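Giding protein-mglB (Thermus thermophilus, PDB 1J3W) probably serves as a Roadblock/LC7-family molecular adaptor with guanyl-nucleotide exchange factor activity in gliding motility. Local coordinates at residues Val2-Leu8 against Asp36-Leu42; Tyr95-Ala99 against Gly122-Ser126; Arg15-Leu20 against Ala128-Ile132. One frame throughout, in Å; residues are numbered along the deposited sequence.

In the fold
Interactions 1 and 2 reach the same five-stranded antiparallel sheet, through strands 41-46 and 93-98, with their centres about 17 Å apart. Interactions 2 and 3 share helix 115-135 and are closer, about 10 Å between centres; 1 and 3 lie about 15 Å apart and meet where Leu8 packs on Ala16. Along the chain, both segments of interaction 1 precede those of interaction 2 and interleave with those of interaction 3, whose two helices enclose all but the last few residues of interaction 2's course. The last helix is thus fixed to both the sheet and the first helix, while the N-terminal arm lies over the hairpin, where other subunits also touch it.

Interaction 1: residues Val2-Leu8 against Asp36-Leu42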
loop_
_atom_site.group_PDB
_atom_site.type_symbol
_atom_site.label_atom_id
_atom_site.label_comp_id
_atom_site.label_asym_id
_atom_site.label_seq_id
_atom_site.Cartn_x
_atom_site.Cartn_y
_atom_site.Cartn_z
ATOM N N VAL B 2 -11.278 -17.972 -4.005
ATOM C CA VAL B 2 -10.998 -16.860 -4.957
ATOM C C VAL B 2 -10.355 -17.396 -6.233
ATOM O O VAL B 2 -9.564 -18.337 -6.192
ATOM C CB VAL B 2 -10.051 -15.811 -4.328
ATOM C CG1 VAL B 2 -8.726 -16.459 -3.954
ATOM C CG2 VAL B 2 -9.827 -14.662 -5.298
ATOM N N GLU B 3 -10.704 -16.791 -7.362
ATOM C CA GLU B 3 -10.161 -17.205 -8.650
ATOM C C GLU B 3 -9.563 -16.007 -9.379
ATOM O O GLU B 3 -9.932 -14.862 -9.120
ATOM C CB GLU B 3 -11.261 -17.839 -9.505
ATOM C CG GLU B 3 -11.874 -19.087 -8.892
ATOM C CD GLU B 3 -12.981 -19.676 -9.744
ATOM O OE1 GLU B 3 -13.537 -20.726 -9.355
ATOM O OE2 GLU B 3 -13.297 -19.091 -10.801
ATOM N N PRO B 4 -8.621 -16.258 -10.299
ATOM C CA PRO B 4 -7.979 -15.185 -11.061
ATOM C C PRO B 4 -8.964 -14.460 -11.967
ATOM O O PRO B 4 -10.037 -14.980 -12.274
ATOM C CB PRO B 4 -6.913 -15.921 -11.869
ATOM C CG PRO B 4 -6.600 -17.099 -11.030
ATOM C CD PRO B 4 -7.964 -17.546 -10.574
ATOM N N SER B 5 -8.592 -13.260 -12.393
ATOM C CA SER B 5 -9.432 -12.506 -13.309
ATOM C C SER B 5 -9.273 -13.047 -14.722
ATOM O O SER B 5 -9.703 -12.467 -15.711
ATOM C CB SER B 5 -8.995 -11.041 -13.257
ATOM O OG SER B 5 -9.161 -10.548 -11.928
ATOM N N LEU B 6 -8.585 -14.201 -14.779
ATOM C CA LEU B 6 -8.207 -14.774 -16.057
ATOM C C LEU B 6 -7.338 -16.017 -15.844
ATOM O O LEU B 6 -6.546 -16.104 -14.915
ATOM C CB LEU B 6 -7.411 -13.708 -16.812
ATOM C CG LEU B 6 -7.182 -14.067 -18.280
ATOM C CD1 LEU B 6 -6.943 -12.829 -19.148
ATOM C CD2 LEU B 6 -5.965 -14.970 -18.486
ATOM N N VAL B 7 -7.546 -17.021 -16.714
ATOM C CA VAL B 7 -6.683 -18.196 -16.672
ATOM C C VAL B 7 -6.367 -18.701 -18.080
ATOM O O VAL B 7 -7.234 -18.863 -18.929
ATOM C CB VAL B 7 -7.375 -19.293 -15.861
ATOM C CG1 VAL B 7 -7.948 -18.709 -14.571
ATOM C CG2 VAL B 7 -8.493 -19.921 -16.672
ATOM N N LEU B 8 -5.063 -18.922 -18.323
ATOM C CA LEU B 8 -4.647 -19.236 -19.683
ATOM C C LEU B 8 -4.451 -20.734 -19.927
ATOM O O LEU B 8 -3.808 -21.457 -19.173
ATOM C CB LEU B 8 -3.360 -18.472 -19.988
ATOM C CG LEU B 8 -3.585 -16.959 -20.049
ATOM C CD1 LEU B 8 -2.290 -16.176 -20.265
ATOM C CD2 LEU B 8 -4.531 -16.540 -21.176
ATOM N N ASP B 36 -2.440 -11.517 -12.843
ATOM C CA ASP B 36 -3.694 -10.786 -12.784
ATOM C C ASP B 36 -3.556 -9.780 -11.657
ATOM O O ASP B 36 -2.631 -9.867 -10.847
ATOM C CB ASP B 36 -4.905 -11.722 -12.590
ATOM C CG ASP B 36 -4.983 -12.352 -11.207
ATOM O OD1 ASP B 36 -5.925 -13.146 -10.998
ATOM O OD2 ASP B 36 -4.141 -12.077 -10.333
ATOM N N ARG B 37 -4.456 -8.808 -11.603
ATOM C CA ARG B 37 -4.348 -7.793 -10.570
ATOM C C ARG B 37 -4.532 -8.330 -9.150
ATOM O O ARG B 37 -4.360 -7.598 -8.177
ATOM C CB ARG B 37 -5.320 -6.648 -10.869
ATOM C CG ARG B 37 -5.075 -6.012 -12.241
ATOM C CD ARG B 37 -5.848 -4.711 -12.405
ATOM N NE ARG B 37 -5.408 -3.714 -11.437
ATOM C CZ ARG B 37 -4.494 -2.776 -11.674
ATOM N NH1 ARG B 37 -3.912 -2.686 -12.861
ATOM N NH2 ARG B 37 -4.151 -1.933 -10.712
ATOM N N LYS B 38 -4.867 -9.614 -9.032
ATOM C CA LYS B 38 -5.034 -10.242 -7.725
ATOM C C LYS B 38 -3.749 -10.941 -7.273
ATOM O O LYS B 38 -3.664 -11.431 -6.147
ATOM C CB LYS B 38 -6.175 -11.265 -7.751
ATOM C CG LYS B 38 -7.552 -10.682 -8.015
ATOM C CD LYS B 38 -8.613 -11.772 -7.936
ATOM C CE LYS B 38 -9.988 -11.243 -8.305
ATOM N NZ LYS B 38 -11.023 -12.310 -8.224
ATOM N N GLY B 39 -2.759 -11.009 -8.159
ATOM C CA GLY B 39 -1.501 -11.642 -7.795
ATOM C C GLY B 39 -1.240 -13.027 -8.366
ATOM O O GLY B 39 -0.144 -13.562 -8.216
ATOM N N PHE B 40 -2.231 -13.621 -9.018
ATOM C CA PHE B 40 -2.033 -14.951 -9.587
ATOM C C PHE B 40 -1.157 -14.875 -10.831
ATOM O O PHE B 40 -1.288 -13.946 -11.627
ATOM C CB PHE B 40 -3.369 -15.593 -9.972
ATOM C CG PHE B 40 -4.214 -15.999 -8.799
ATOM C CD1 PHE B 40 -5.288 -15.212 -8.395
ATOM C CD2 PHE B 40 -3.946 -17.176 -8.111
ATOM C CE1 PHE B 40 -6.086 -15.598 -7.319
ATOM C CE2 PHE B 40 -4.737 -17.569 -7.034
ATOM C CZ PHE B 40 -5.807 -16.779 -6.638
ATOM N N VAL B 41 -0.264 -15.849 -10.996
ATOM C CA VAL B 41 0.592 -15.881 -12.177
ATOM C C VAL B 41 -0.184 -16.612 -13.268
ATOM O O VAL B 41 -0.567 -17.772 -13.097
ATOM C CB VAL B 41 1.910 -16.626 -11.908
ATOM C CG1 VAL B 41 2.727 -16.695 -13.190
ATOM C CG2 VAL B 41 2.705 -15.902 -10.821
ATOM N N LEU B 42 -0.423 -15.930 -14.383
ATOM C CA LEU B 42 -1.174 -16.512 -15.491
ATOM C C LEU B 42 -0.263 -17.236 -16.470
ATOM O O LEU B 42 -0.663 -18.218 -17.093
ATOM C CB LEU B 42 -1.950 -15.416 -16.222
ATOM C CG LEU B 42 -2.815 -14.521 -15.327
ATOM C CD1 LEU B 42 -3.592 -13.540 -16.187
ATOM C CD2 LEU B 42 -3.764 -15.376 -14.504
HETATM O O HOH W 1 -3.241 -19.108 -16.423
#
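Pro4 lies over one face of the Phe40 ring, and with it the N-terminal arm 2-8 crosses the beta hairpin that joins strands 31-36 and 41-46 of this Roadblock/LC7 domain. The contact qualifies as CH-pi: Pro4 CG is 3.7 Å from the centroid of the Phe40 ring and 26° off the ring normal, displaced toward the rim. In the plane of the same ring, at its edge, sits Val2 CG1, 4.0 Å from Phe40 CZ. Lys38 binds the arm from the turn. Its chain runs extended beyond CG, which carries NZ to within 2.9 Å of Glu3 O, and the C=O...N angle of 172° makes this hydrogen bond nearly collinear with the carbonyl. A bond from Ser5 N to Asp36 OD1 is less certain, because that oxygen is modelled too close to a neighbour.

Further along, the side chains of Leu6 and Leu42 are roughly perpendicular, with Leu6 CD2 3.6 Å from Leu42 CD1. The second shell sets the hairpin: residues Asp36-Gly39 form a type I turn, and Asp36 OD2 takes the N-H of Phe40 at 2.8 Å from above its carboxylate plane, with a weak bond from Lys38 N beside it. This ties the turn to the residue that carries the ring. Farther out, Val2 packs on Pro54 and Phe40 on Pro55, both of a neighbouring subunit. At the arm's other end a water bridges the backbones, accepting from Leu8 N at 2.6 Å and donating to Leu42 O at 2.8 Å.

Interaction 2: residues Tyr95-Ala99 against Gly122-Ser126; sequences YVDEA and GKRAS
The Tyr95 ring leans obliquely against the start of segment 122-126, its CE2 3.9 Å from Gly122 CA. Glycine permits this approach: a beta carbon there would point at the ring and lie 2.7 Å from Tyr95 CE2, too close to fit. The hydroxyl of Tyr95 is hydrogen-bonded to Glu84 on strand 84-88. The second flat group, the Asp97 carboxylate, is met on the syn side of OD2 by Lys123 NZ, 27° out of its plane. This salt bridge measures 2.8 Å from Lys123 NZ to Asp97 OD2, with a weak second bond to OD1. Lys123 gets there because its chain bends twice, folding the ammonium back from a backbone position whose CB does not face the strand.

These residues join strand 93-98 to helix 115-135, which packs on the sheet of the Roadblock/LC7 fold; the short axes pass 8.4 Å apart and cross at -36°. Ser126 OG lies 2.6 Å from Asp97 OD2 and 2.9 Å from Lys123 O, and its single proton could go to either. With chi1 at 64°, OG is tucked back against its own helix, within range of both acceptors. A water donates to Ser126 OG and to Glu98 O, bridging helix and strand.

Asp97 OD2 therefore faces an ammonium and a hydroxyl together; Lys123 probably offsets its charge, though nearby Glu84 shares that ammonium weakly.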
loop_
_atom_site.group_PDB
_atom_site.type_symbol
_atom_site.label_atom_id
_atom_site.label_comp_id
_atom_site.label_asym_id
_atom_site.label_seq_id
_atom_site.Cartn_x
_atom_site.Cartn_y
_atom_site.Cartn_z
ATOM N N TYR B 95 10.061 -3.748 -14.238
ATOM C CA TYR B 95 9.202 -3.016 -15.160
ATOM C C TYR B 95 7.825 -3.654 -15.082
ATOM O O TYR B 95 7.692 -4.870 -15.224
ATOM C CB TYR B 95 9.721 -3.135 -16.594
ATOM C CG TYR B 95 8.808 -2.534 -17.640
ATOM C CD1 TYR B 95 8.856 -1.177 -17.936
ATOM C CD2 TYR B 95 7.888 -3.328 -18.328
ATOM C CE1 TYR B 95 8.016 -0.616 -18.892
ATOM C CE2 TYR B 95 7.037 -2.774 -19.289
ATOM C CZ TYR B 95 7.109 -1.419 -19.562
ATOM O OH TYR B 95 6.264 -0.855 -20.496
ATOM N N VAL B 96 6.807 -2.837 -14.842
ATOM C CA VAL B 96 5.439 -3.324 -14.773
ATOM C C VAL B 96 4.567 -2.439 -15.654
ATOM O O VAL B 96 4.652 -1.212 -15.590
ATOM C CB VAL B 96 4.897 -3.284 -13.330
ATOM C CG1 VAL B 96 3.474 -3.821 -13.291
ATOM C CG2 VAL B 96 5.795 -4.102 -12.419
ATOM N N ASP B 97 3.734 -3.057 -16.484
ATOM C CA ASP B 97 2.855 -2.294 -17.355
ATOM C C ASP B 97 1.516 -3.009 -17.452
ATOM O O ASP B 97 1.450 -4.236 -17.429
ATOM C CB ASP B 97 3.488 -2.142 -18.744
ATOM C CG ASP B 97 2.766 -1.120 -19.615
ATOM O OD1 ASP B 97 2.090 -0.222 -19.067
ATOM O OD2 ASP B 97 2.890 -1.206 -20.851
ATOM N N GLU B 98 0.445 -2.232 -17.530
ATOM C CA GLU B 98 -0.883 -2.806 -17.634
ATOM C C GLU B 98 -1.054 -3.573 -18.933
ATOM O O GLU B 98 -0.653 -3.108 -20.004
ATOM C CB GLU B 98 -1.947 -1.709 -17.559
ATOM C CG GLU B 98 -2.290 -1.264 -16.155
ATOM C CD GLU B 98 -3.447 -0.281 -16.130
ATOM O OE1 GLU B 98 -4.449 -0.527 -16.832
ATOM O OE2 GLU B 98 -3.356 0.727 -15.404
ATOM N N ALA B 99 -1.643 -4.759 -18.826
ATOM C CA ALA B 99 -1.922 -5.597 -19.987
ATOM C C ALA B 99 -3.438 -5.732 -19.962
ATOM O O ALA B 99 -3.981 -6.768 -19.580
ATOM C CB ALA B 99 -1.258 -6.959 -19.836
ATOM N N GLY B 122 8.821 -3.917 -23.865
ATOM C CA GLY B 122 7.906 -4.177 -22.771
ATOM C C GLY B 122 6.545 -3.589 -23.113
ATOM O O GLY B 122 5.517 -4.208 -22.868
ATOM N N LYS B 123 6.536 -2.388 -23.689
ATOM C CA LYS B 123 5.278 -1.747 -24.073
ATOM C C LYS B 123 4.592 -2.555 -25.179
ATOM O O LYS B 123 3.375 -2.746 -25.167
ATOM C CB LYS B 123 5.541 -0.313 -24.546
ATOM C CG LYS B 123 4.302 0.422 -25.032
ATOM C CD LYS B 123 3.226 0.501 -23.957
ATOM C CE LYS B 123 3.672 1.346 -22.774
ATOM N NZ LYS B 123 2.611 1.426 -21.729
ATOM N N ARG B 124 5.373 -3.031 -26.142
ATOM C CA ARG B 124 4.789 -3.821 -27.216
ATOM C C ARG B 124 4.194 -5.102 -26.646
ATOM O O ARG B 124 3.123 -5.547 -27.063
ATOM C CB ARG B 124 5.845 -4.156 -28.266
ATOM C CG ARG B 124 6.322 -2.952 -29.055
ATOM C CD ARG B 124 7.409 -3.335 -30.033
ATOM N NE ARG B 124 7.780 -2.205 -30.877
ATOM C CZ ARG B 124 8.776 -2.230 -31.756
ATOM N NH1 ARG B 124 9.501 -3.328 -31.907
ATOM N NH2 ARG B 124 9.048 -1.150 -32.481
ATOM N N ALA B 125 4.882 -5.691 -25.678
ATOM C CA ALA B 125 4.400 -6.921 -25.073
ATOM C C ALA B 125 3.105 -6.708 -24.304
ATOM O O ALA B 125 2.175 -7.509 -24.413
ATOM C CB ALA B 125 5.461 -7.500 -24.150
ATOM N N SER B 126 3.036 -5.631 -23.528
ATOM C CA SER B 126 1.834 -5.385 -22.746
ATOM C C SER B 126 0.620 -5.201 -23.648
ATOM O O SER B 126 -0.466 -5.671 -23.322
ATOM C CB SER B 126 2.015 -4.171 -21.827
ATOM O OG SER B 126 2.192 -2.976 -22.560
HETATM O O HOH W 2 -0.467 -1.602 -22.474
#

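Interaction 3: residues Arg15-Leu20 against Ala128-Ile132; sequences RAVEVL and ALARI
Segments 15-20 and 128-132 run antiparallel, at 173° between helix directions, with axes 9.8 Å apart. This is the packing of the first and last helices on one face of the central antiparallel sheet of the Roadblock/LC7 fold. Val19 is central to it, and its two methyls divide the work. CG1, anti to the backbone N (chi1 173°), lies 4.0 Å from Leu129 CG, the two side chains lying alongside with opposed directions. Val19 CG2 meets Ile132 CD1 tip to tip at 3.9 Å, and also touches Ala128 CB.

One turn earlier on the first helix, Ala16 CB takes Leu129 CD2 at 3.8 Å. The small side chain of Ala16 is consistent with the close approach at this level, where Ala16 CA and Leu129 CA are 6.1 Å apart. Ile132 CD1 reaches farther, to 3.7 Å from Arg15 CB, so that it rests on the first turn of segment 15-20. Arg15 touches the other helix by this CB, while its polar end leads away: NE and NH2 grip the two oxygens of Glu18 side-on, and both acceptors lie nearly in the guanidinium plane. Leu20 CD2 meets Leu129 CD1 at 4.1 Å, on the side that faces the sheet.

There Leu20 and Leu129 each touch Leu105 of strand 103-109. Leu20 also rests on Ala32 of strand 31-36 and Leu129 on Leu34 of the same strand, while Ala16 is covered by Leu8 of the N-terminal arm.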
loop_
_atom_site.group_PDB
_atom_site.type_symbol
_atom_site.label_atom_id
_atom_site.label_comp_id
_atom_site.label_asym_id
_atom_site.label_seq_id
_atom_site.Cartn_x
_atom_site.Cartn_y
_atom_site.Cartn_z
ATOM N N ARG B 15 -0.122 -18.204 -27.106
ATOM C CA ARG B 15 0.154 -16.905 -27.702
ATOM C C ARG B 15 0.824 -16.008 -26.662
ATOM O O ARG B 15 1.762 -15.275 -26.975
ATOM C CB ARG B 15 -1.138 -16.260 -28.206
ATOM C CG ARG B 15 -1.835 -17.032 -29.323
ATOM C CD ARG B 15 -0.964 -17.163 -30.572
ATOM N NE ARG B 15 0.024 -18.239 -30.481
ATOM C CZ ARG B 15 -0.270 -19.537 -30.472
ATOM N NH1 ARG B 15 -1.532 -19.940 -30.545
ATOM N NH2 ARG B 15 0.701 -20.437 -30.397
ATOM N N ALA B 16 0.349 -16.084 -25.423
ATOM C CA ALA B 16 0.912 -15.273 -24.342
ATOM C C ALA B 16 2.353 -15.677 -24.066
ATOM O O ALA B 16 3.234 -14.825 -23.927
ATOM C CB ALA B 16 0.078 -15.434 -23.077
ATOM N N VAL B 17 2.594 -16.978 -23.977
ATOM C CA VAL B 17 3.939 -17.472 -23.723
ATOM C C VAL B 17 4.903 -17.032 -24.823
ATOM O O VAL B 17 6.046 -16.664 -24.544
ATOM C CB VAL B 17 3.943 -19.007 -23.607
ATOM C CG1 VAL B 17 5.350 -19.543 -23.772
ATOM C CG2 VAL B 17 3.380 -19.410 -22.255
ATOM N N GLU B 18 4.448 -17.074 -26.071
ATOM C CA GLU B 18 5.285 -16.656 -27.186
ATOM C C GLU B 18 5.689 -15.192 -27.017
ATOM O O GLU B 18 6.843 -14.831 -27.258
ATOM C CB GLU B 18 4.542 -16.873 -28.506
ATOM C CG GLU B 18 4.690 -18.293 -29.032
ATOM C CD GLU B 18 3.566 -18.699 -29.962
ATOM O OE1 GLU B 18 3.016 -17.814 -30.651
ATOM O OE2 GLU B 18 3.242 -19.908 -30.008
ATOM N N VAL B 19 4.748 -14.354 -26.591
ATOM C CA VAL B 19 5.053 -12.946 -26.373
ATOM C C VAL B 19 6.112 -12.826 -25.278
ATOM O O VAL B 19 7.083 -12.081 -25.422
ATOM C CB VAL B 19 3.808 -12.144 -25.939
ATOM C CG1 VAL B 19 4.213 -10.720 -25.567
ATOM C CG2 VAL B 19 2.783 -12.112 -27.069
ATOM N N LEU B 20 5.940 -13.572 -24.191
ATOM C CA LEU B 20 6.900 -13.502 -23.090
ATOM C C LEU B 20 8.291 -13.939 -23.521
ATOM O O LEU B 20 9.278 -13.286 -23.180
ATOM C CB LEU B 20 6.431 -14.351 -21.902
ATOM C CG LEU B 20 5.119 -13.922 -21.236
ATOM C CD1 LEU B 20 4.807 -14.875 -20.104
ATOM C CD2 LEU B 20 5.219 -12.493 -20.710
ATOM N N ALA B 128 0.235 -6.479 -26.704
ATOM C CA ALA B 128 -0.060 -7.772 -27.307
ATOM C C ALA B 128 -0.795 -8.656 -26.308
ATOM O O ALA B 128 -1.752 -9.347 -26.656
ATOM C CB ALA B 128 1.223 -8.447 -27.755
ATOM N N LEU B 129 -0.348 -8.628 -25.057
ATOM C CA LEU B 129 -0.968 -9.436 -24.020
ATOM C C LEU B 129 -2.357 -8.926 -23.664
ATOM O O LEU B 129 -3.223 -9.707 -23.274
ATOM C CB LEU B 129 -0.069 -9.469 -22.779
ATOM C CG LEU B 129 1.220 -10.266 -22.999
ATOM C CD1 LEU B 129 2.262 -9.887 -21.958
ATOM C CD2 LEU B 129 0.914 -11.754 -22.941
ATOM N N ALA B 130 -2.565 -7.620 -23.800
ATOM C CA ALA B 130 -3.866 -7.031 -23.508
ATOM C C ALA B 130 -4.889 -7.625 -24.474
ATOM O O ALA B 130 -6.001 -7.977 -24.078
ATOM C CB ALA B 130 -3.809 -5.520 -23.666
ATOM N N ARG B 131 -4.502 -7.745 -25.741
ATOM C CA ARG B 131 -5.392 -8.302 -26.755
ATOM C C ARG B 131 -5.664 -9.783 -26.518
ATOM O O ARG B 131 -6.790 -10.253 -26.692
ATOM C CB ARG B 131 -4.797 -8.113 -28.153
ATOM C CG ARG B 131 -4.754 -6.672 -28.621
ATOM C CD ARG B 131 -4.641 -6.596 -30.138
ATOM N NE ARG B 131 -4.739 -5.223 -30.628
ATOM C CZ ARG B 131 -4.877 -4.893 -31.908
ATOM N NH1 ARG B 131 -4.934 -5.838 -32.839
ATOM N NH2 ARG B 131 -4.957 -3.618 -32.260
ATOM N N ILE B 132 -4.631 -10.515 -26.118
ATOM C CA ILE B 132 -4.759 -11.943 -25.852
ATOM C C ILE B 132 -5.653 -12.202 -24.641
ATOM O O ILE B 132 -6.510 -13.087 -24.665
ATOM C CB ILE B 132 -3.375 -12.580 -25.591
ATOM C CG1 ILE B 132 -2.499 -12.439 -26.837
ATOM C CG2 ILE B 132 -3.533 -14.045 -25.208
ATOM C CD1 ILE B 132 -1.063 -12.889 -26.631
#